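Long-range contact in Glyco_hydro_cc domain-containing protein (Pseudomonas viridiflava, PDB 6UAV), which probably hydrolyses internal beta-1,3-glucosidic linkages of beta-glucans as a family GH128 (subgroup II) endo-glucanase with a TIM-barrel catalytic core: residues L166-F180 against E209-F221. Numbering follows the deposited sequence. Where two conformers were deposited one is given.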
loop_
_atom_site.group_PDB
_atom_site.type_symbol
_atom_site.label_atom_id
_atom_site.label_comp_id
_atom_site.label_asym_id
_atom_site.label_seq_id
_atom_site.Cartn_x
_atom_site.Cartn_y
_atom_site.Cartn_z
ATOM N N LEU A 166 -12.771 -4.016 -7.283
ATOM C CA LEU A 166 -12.010 -3.943 -6.019
ATOM C C LEU A 166 -12.900 -4.276 -4.799
ATOM O O LEU A 166 -12.477 -5.066 -3.926
ATOM C CB LEU A 166 -11.321 -2.584 -5.910
ATOM C CG LEU A 166 -10.741 -2.257 -4.549
ATOM C CD1 LEU A 166 -9.692 -3.296 -4.095
ATOM C CD2 LEU A 166 -10.138 -0.899 -4.610
ATOM N N SER A 167 -14.106 -3.723 -4.671
ATOM C CA SER A 167 -14.999 -4.040 -3.527
ATOM C C SER A 167 -15.244 -5.565 -3.440
ATOM O O SER A 167 -15.249 -6.100 -2.335
ATOM C CB SER A 167 -16.287 -3.270 -3.572
ATOM O OG SER A 167 -17.048 -3.718 -4.677
ATOM N N SER A 168 -15.332 -6.273 -4.570
ATOM C CA SER A 168 -15.636 -7.719 -4.607
ATOM C C SER A 168 -14.394 -8.471 -4.085
ATOM O O SER A 168 -14.554 -9.463 -3.319
ATOM C CB SER A 168 -16.089 -8.124 -5.986
ATOM O OG SER A 168 -15.010 -8.347 -6.860
ATOM N N MET A 169 -13.197 -7.964 -4.390
ATOM C CA MET A 169 -11.965 -8.610 -3.927
ATOM C C MET A 169 -11.835 -8.372 -2.403
ATOM O O MET A 169 -11.436 -9.293 -1.673
ATOM C CB MET A 169 -10.753 -8.098 -4.689
ATOM C CG MET A 169 -10.692 -8.527 -6.127
ATOM S SD MET A 169 -10.906 -10.277 -6.434
ATOM C CE MET A 169 -9.393 -10.943 -5.786
ATOM N N LEU A 170 -12.150 -7.183 -1.899
ATOM C CA LEU A 170 -12.150 -6.940 -0.436
ATOM C C LEU A 170 -13.205 -7.830 0.227
ATOM O O LEU A 170 -12.911 -8.387 1.328
ATOM C CB LEU A 170 -12.354 -5.470 -0.117
ATOM C CG LEU A 170 -11.283 -4.536 -0.706
ATOM C CD1 LEU A 170 -11.590 -3.091 -0.329
ATOM C CD2 LEU A 170 -9.858 -4.946 -0.310
ATOM N N ASP A 171 -14.386 -7.976 -0.362
ATOM C CA ASP A 171 -15.412 -8.890 0.240
ATOM C C ASP A 171 -14.849 -10.298 0.304
ATOM O O ASP A 171 -14.988 -10.975 1.375
ATOM C CB ASP A 171 -16.747 -8.813 -0.479
ATOM C CG ASP A 171 -17.532 -7.559 -0.189
ATOM O OD1 ASP A 171 -17.058 -6.763 0.683
ATOM O OD2 ASP A 171 -18.613 -7.382 -0.830
ATOM N N ARG A 172 -14.246 -10.779 -0.777
ATOM C CA ARG A 172 -13.705 -12.154 -0.794
ATOM C C ARG A 172 -12.655 -12.280 0.316
ATOM O O ARG A 172 -12.699 -13.296 1.034
ATOM C CB ARG A 172 -13.203 -12.517 -2.191
ATOM C CG ARG A 172 -14.334 -12.740 -3.189
ATOM C CD ARG A 172 -14.020 -12.396 -4.661
ATOM N NE ARG A 172 -12.812 -13.077 -5.109
ATOM C CZ ARG A 172 -12.515 -13.360 -6.382
ATOM N NH1 ARG A 172 -11.392 -14.005 -6.677
ATOM N NH2 ARG A 172 -13.352 -13.004 -7.348
ATOM N N LEU A 173 -11.784 -11.278 0.473
ATOM C CA LEU A 173 -10.655 -11.360 1.448
ATOM C C LEU A 173 -11.112 -11.079 2.878
ATOM O O LEU A 173 -10.343 -11.317 3.789
ATOM C CB LEU A 173 -9.524 -10.425 1.047
ATOM C CG LEU A 173 -8.759 -10.859 -0.205
ATOM C CD1 LEU A 173 -7.861 -9.747 -0.670
ATOM C CD2 LEU A 173 -7.937 -12.089 0.030
ATOM N N SER A 174 -12.353 -10.653 3.084
ATOM C CA SER A 174 -12.871 -10.405 4.451
ATOM C C SER A 174 -12.929 -11.726 5.223
ATOM O O SER A 174 -12.944 -11.652 6.479
ATOM C CB SER A 174 -14.181 -9.673 4.460
ATOM O OG SER A 174 -15.225 -10.372 3.823
ATOM N N ARG A 175 -12.894 -12.887 4.515
ATOM C CA ARG A 175 -13.001 -14.203 5.191
ATOM C C ARG A 175 -11.980 -14.304 6.329
ATOM O O ARG A 175 -12.230 -15.086 7.245
ATOM C CB ARG A 175 -12.786 -15.348 4.209
ATOM C CG ARG A 175 -11.442 -15.333 3.518
ATOM C CD ARG A 175 -11.433 -16.101 2.223
ATOM N NE ARG A 175 -11.540 -17.476 2.603
ATOM C CZ ARG A 175 -12.192 -18.417 1.926
ATOM N NH1 ARG A 175 -12.818 -18.131 0.794
ATOM N NH2 ARG A 175 -12.223 -19.650 2.429
ATOM N N TYR A 176 -10.881 -13.521 6.303
ATOM C CA TYR A 176 -9.811 -13.611 7.341
ATOM C C TYR A 176 -10.217 -12.793 8.571
ATOM O O TYR A 176 -9.514 -12.876 9.585
ATOM C CB TYR A 176 -8.441 -13.211 6.773
ATOM C CG TYR A 176 -8.032 -14.139 5.659
ATOM C CD1 TYR A 176 -7.606 -15.433 5.934
ATOM C CD2 TYR A 176 -8.227 -13.793 4.352
ATOM C CE1 TYR A 176 -7.306 -16.325 4.925
ATOM C CE2 TYR A 176 -7.909 -14.659 3.321
ATOM C CZ TYR A 176 -7.464 -15.935 3.609
ATOM O OH TYR A 176 -7.214 -16.817 2.609
ATOM N N GLY A 177 -11.258 -11.973 8.471
ATOM C CA GLY A 177 -11.729 -11.160 9.619
ATOM C C GLY A 177 -10.769 -10.005 9.907
ATOM O O GLY A 177 -10.756 -9.475 11.053
ATOM N N LYS A 178 -9.968 -9.607 8.921
ATOM C CA LYS A 178 -8.974 -8.536 9.060
ATOM C C LYS A 178 -9.359 -7.313 8.229
ATOM O O LYS A 178 -9.838 -7.431 7.077
ATOM C CB LYS A 178 -7.639 -9.022 8.509
ATOM C CG LYS A 178 -7.028 -10.201 9.241
ATOM C CD LYS A 178 -6.908 -10.024 10.768
ATOM C CE LYS A 178 -6.217 -11.242 11.352
ATOM N NZ LYS A 178 -5.741 -10.984 12.721
ATOM N N PRO A 179 -9.162 -6.104 8.799
ATOM C CA PRO A 179 -9.275 -4.872 8.025
ATOM C C PRO A 179 -8.063 -4.708 7.097
ATOM O O PRO A 179 -7.119 -5.501 7.107
ATOM C CB PRO A 179 -9.351 -3.794 9.092
ATOM C CG PRO A 179 -8.484 -4.362 10.166
ATOM C CD PRO A 179 -8.833 -5.838 10.210
ATOM N N PHE A 180 -8.180 -3.745 6.180
ATOM C CA PHE A 180 -7.279 -3.617 5.020
ATOM C C PHE A 180 -6.627 -2.243 4.980
ATOM O O PHE A 180 -7.265 -1.240 5.382
ATOM C CB PHE A 180 -8.025 -3.748 3.704
ATOM C CG PHE A 180 -8.796 -5.037 3.611
ATOM C CD1 PHE A 180 -8.139 -6.186 3.238
ATOM C CD2 PHE A 180 -10.175 -5.052 3.766
ATOM C CE1 PHE A 180 -8.830 -7.378 3.119
ATOM C CE2 PHE A 180 -10.869 -6.240 3.605
ATOM C CZ PHE A 180 -10.190 -7.400 3.285
ATOM N N GLU A 209 -15.146 6.651 -8.095
ATOM C CA GLU A 209 -15.901 5.446 -7.658
ATOM C C GLU A 209 -15.084 4.699 -6.591
ATOM O O GLU A 209 -15.611 4.415 -5.524
ATOM C CB GLU A 209 -16.187 4.514 -8.838
ATOM C CG GLU A 209 -17.507 4.853 -9.452
ATOM C CD GLU A 209 -18.171 3.810 -10.331
ATOM O OE1 GLU A 209 -17.651 2.661 -10.432
ATOM O OE2 GLU A 209 -19.188 4.195 -10.937
ATOM N N MET A 210 -13.825 4.415 -6.888
ATOM C CA MET A 210 -12.978 3.604 -5.982
ATOM C C MET A 210 -12.737 4.382 -4.692
ATOM O O MET A 210 -12.840 3.767 -3.639
ATOM C CB MET A 210 -11.673 3.238 -6.658
ATOM C CG MET A 210 -11.905 2.452 -7.901
ATOM S SD MET A 210 -10.355 2.071 -8.887
ATOM C CE MET A 210 -10.044 0.592 -7.973
ATOM N N VAL A 211 -12.411 5.662 -4.773
ATOM C CA VAL A 211 -12.125 6.448 -3.542
ATOM C C VAL A 211 -13.393 6.511 -2.695
ATOM O O VAL A 211 -13.311 6.345 -1.421
ATOM C CB VAL A 211 -11.578 7.863 -3.877
ATOM C CG1 VAL A 211 -11.611 8.787 -2.647
ATOM C CG2 VAL A 211 -10.183 7.743 -4.410
ATOM N N THR A 212 -14.551 6.745 -3.311
ATOM C CA THR A 212 -15.811 6.844 -2.522
ATOM C C THR A 212 -16.026 5.520 -1.800
ATOM O O THR A 212 -16.472 5.523 -0.626
ATOM C CB THR A 212 -17.016 7.186 -3.387
ATOM O OG1 THR A 212 -16.752 8.466 -3.956
ATOM C CG2 THR A 212 -18.308 7.220 -2.608
ATOM N N MET A 213 -15.835 4.431 -2.520
ATOM C CA MET A 213 -16.078 3.094 -1.951
ATOM C C MET A 213 -15.094 2.869 -0.785
ATOM O O MET A 213 -15.562 2.431 0.305
ATOM C CB MET A 213 -15.938 2.054 -3.062
ATOM C CG MET A 213 -16.137 0.627 -2.609
ATOM S SD MET A 213 -14.616 -0.116 -2.005
ATOM C CE MET A 213 -13.645 -0.168 -3.503
ATOM N N LEU A 214 -13.819 3.238 -0.938
ATOM C CA LEU A 214 -12.783 2.962 0.086
ATOM C C LEU A 214 -13.011 3.863 1.302
ATOM O O LEU A 214 -12.814 3.377 2.400
ATOM C CB LEU A 214 -11.396 3.132 -0.493
ATOM C CG LEU A 214 -11.013 2.125 -1.570
ATOM C CD1 LEU A 214 -9.694 2.550 -2.219
ATOM C CD2 LEU A 214 -10.898 0.672 -1.043
ATOM N N GLU A 215 -13.424 5.108 1.086
ATOM C CA GLU A 215 -13.759 6.045 2.169
ATOM C C GLU A 215 -14.935 5.468 2.973
ATOM O O GLU A 215 -14.943 5.642 4.195
ATOM C CB GLU A 215 -14.058 7.425 1.595
ATOM C CG GLU A 215 -12.795 8.201 1.198
ATOM C CD GLU A 215 -11.932 8.693 2.344
ATOM O OE1 GLU A 215 -12.456 8.732 3.517
ATOM O OE2 GLU A 215 -10.780 9.103 2.059
ATOM N N ARG A 216 -15.928 4.878 2.293
ATOM C CA ARG A 216 -17.177 4.425 2.949
ATOM C C ARG A 216 -16.976 3.075 3.622
ATOM O O ARG A 216 -17.745 2.815 4.500
ATOM C CB ARG A 216 -18.384 4.460 1.999
ATOM C CG ARG A 216 -18.673 5.900 1.583
ATOM C CD ARG A 216 -19.912 6.076 0.729
ATOM N NE ARG A 216 -20.140 7.508 0.487
ATOM C CZ ARG A 216 -21.017 7.938 -0.407
ATOM N NH1 ARG A 216 -21.719 7.044 -1.088
ATOM N NH2 ARG A 216 -21.176 9.231 -0.614
ATOM N N ARG A 217 -15.963 2.281 3.284
ATOM C CA ARG A 217 -15.747 0.982 3.967
ATOM C C ARG A 217 -15.079 1.190 5.327
ATOM O O ARG A 217 -13.912 1.679 5.371
ATOM C CB ARG A 217 -14.866 0.075 3.125
ATOM C CG ARG A 217 -15.572 -0.578 1.973
ATOM C CD ARG A 217 -14.651 -1.580 1.306
ATOM N NE ARG A 217 -14.617 -2.856 1.975
ATOM C CZ ARG A 217 -15.255 -3.967 1.599
ATOM N NH1 ARG A 217 -15.966 -4.009 0.468
ATOM N NH2 ARG A 217 -15.013 -5.064 2.278
ATOM N N SER A 218 -15.761 0.744 6.392
ATOM C CA SER A 218 -15.242 0.811 7.783
ATOM C C SER A 218 -14.068 -0.137 7.914
ATOM O O SER A 218 -13.238 0.178 8.801
ATOM C CB SER A 218 -16.280 0.507 8.825
ATOM O OG SER A 218 -16.882 -0.746 8.566
ATOM N N ASP A 219 -13.896 -1.127 7.009
ATOM C CA ASP A 219 -12.754 -2.095 7.152
ATOM C C ASP A 219 -11.552 -1.665 6.316
ATOM O O ASP A 219 -10.605 -2.451 6.116
ATOM C CB ASP A 219 -13.158 -3.539 6.843
ATOM C CG ASP A 219 -13.533 -3.760 5.393
ATOM O OD1 ASP A 219 -13.673 -2.717 4.664
ATOM O OD2 ASP A 219 -13.742 -4.917 5.005
ATOM N N VAL A 220 -11.570 -0.442 5.783
ATOM C CA VAL A 220 -10.394 0.093 5.031
ATOM C C VAL A 220 -9.834 1.282 5.793
ATOM O O VAL A 220 -10.588 2.277 5.972
ATOM C CB VAL A 220 -10.748 0.510 3.602
ATOM C CG1 VAL A 220 -9.580 1.258 2.978
ATOM C CG2 VAL A 220 -11.170 -0.681 2.723
ATOM N N PHE A 221 -8.637 1.156 6.351
ATOM C CA PHE A 221 -8.030 2.212 7.187
ATOM C C PHE A 221 -7.286 3.226 6.326
ATOM O O PHE A 221 -7.335 4.378 6.659
ATOM C CB PHE A 221 -7.047 1.593 8.190
ATOM C CG PHE A 221 -6.401 2.587 9.122
ATOM C CD1 PHE A 221 -7.103 3.091 10.210
ATOM C CD2 PHE A 221 -5.113 3.070 8.893
ATOM C CE1 PHE A 221 -6.514 4.032 11.060
ATOM C CE2 PHE A 221 -4.521 3.976 9.768
ATOM C CZ PHE A 221 -5.229 4.468 10.840
HETATM O O HOH W 1 -12.514 -7.076 6.429
#
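Arg217 lays its guanidinium flat on Leu170, whose CB sits 3.6 Å above the plane and over its centre, while two carboxylates meet the group at its rim. Asp171 from helix 166-173 offers one oxygen to both terminal nitrogens through bent bonds: OD1 is 3.0 Å from Arg217 NH1 and 3.1 Å from NH2. The two planes are 46° apart. Asp219 instead takes the side-on grip, OD1 receiving NE at 2.9 Å and OD2 receiving NH2, each through its syn lone pair. The arginine runs extended from CG to CD, and a bend at chi3 (82°) swings the guanidinium over Leu170.

Toward the N-terminal ends of the segments (residues 166 and 210-214) the contact becomes apolar. The Met213 chain, bent at chi2 and chi3, brings CE to 3.7 Å from Leu166 CG; Met210 crosses Leu166 at about a right angle, its CE against CD2. Leu214 CD2 touches both Leu166 CD2 and Leu170 CD1, and the latter also touches Val220 CG2.

The starts of the two strands supply the second layer. Phe180 and Val220 form a parallel bridge in which Phe180 N donates to Asp219 O (2.7 Å) and Phe180 O accepts from Phe221 N. Phe180 presents a ring edge to Asp219 OD2, and Leu170 CD2 covers one face over its centre. A water donates to both Lys178 O and Asp219 OD2, and a type I turn from Arg217 to Val220 places Asp219 beside the arginine.

This joins two successive helix-strand units of the (beta/alpha)8 barrel, helix 166-173 with strand 180-185 and helix 200-216 with strand 220-225, Leu170 and Leu214 both packing on Val182. The guanidinium probably offsets the mutual repulsion of the two nearby carboxylates, and its bonds to both should hold its rotation.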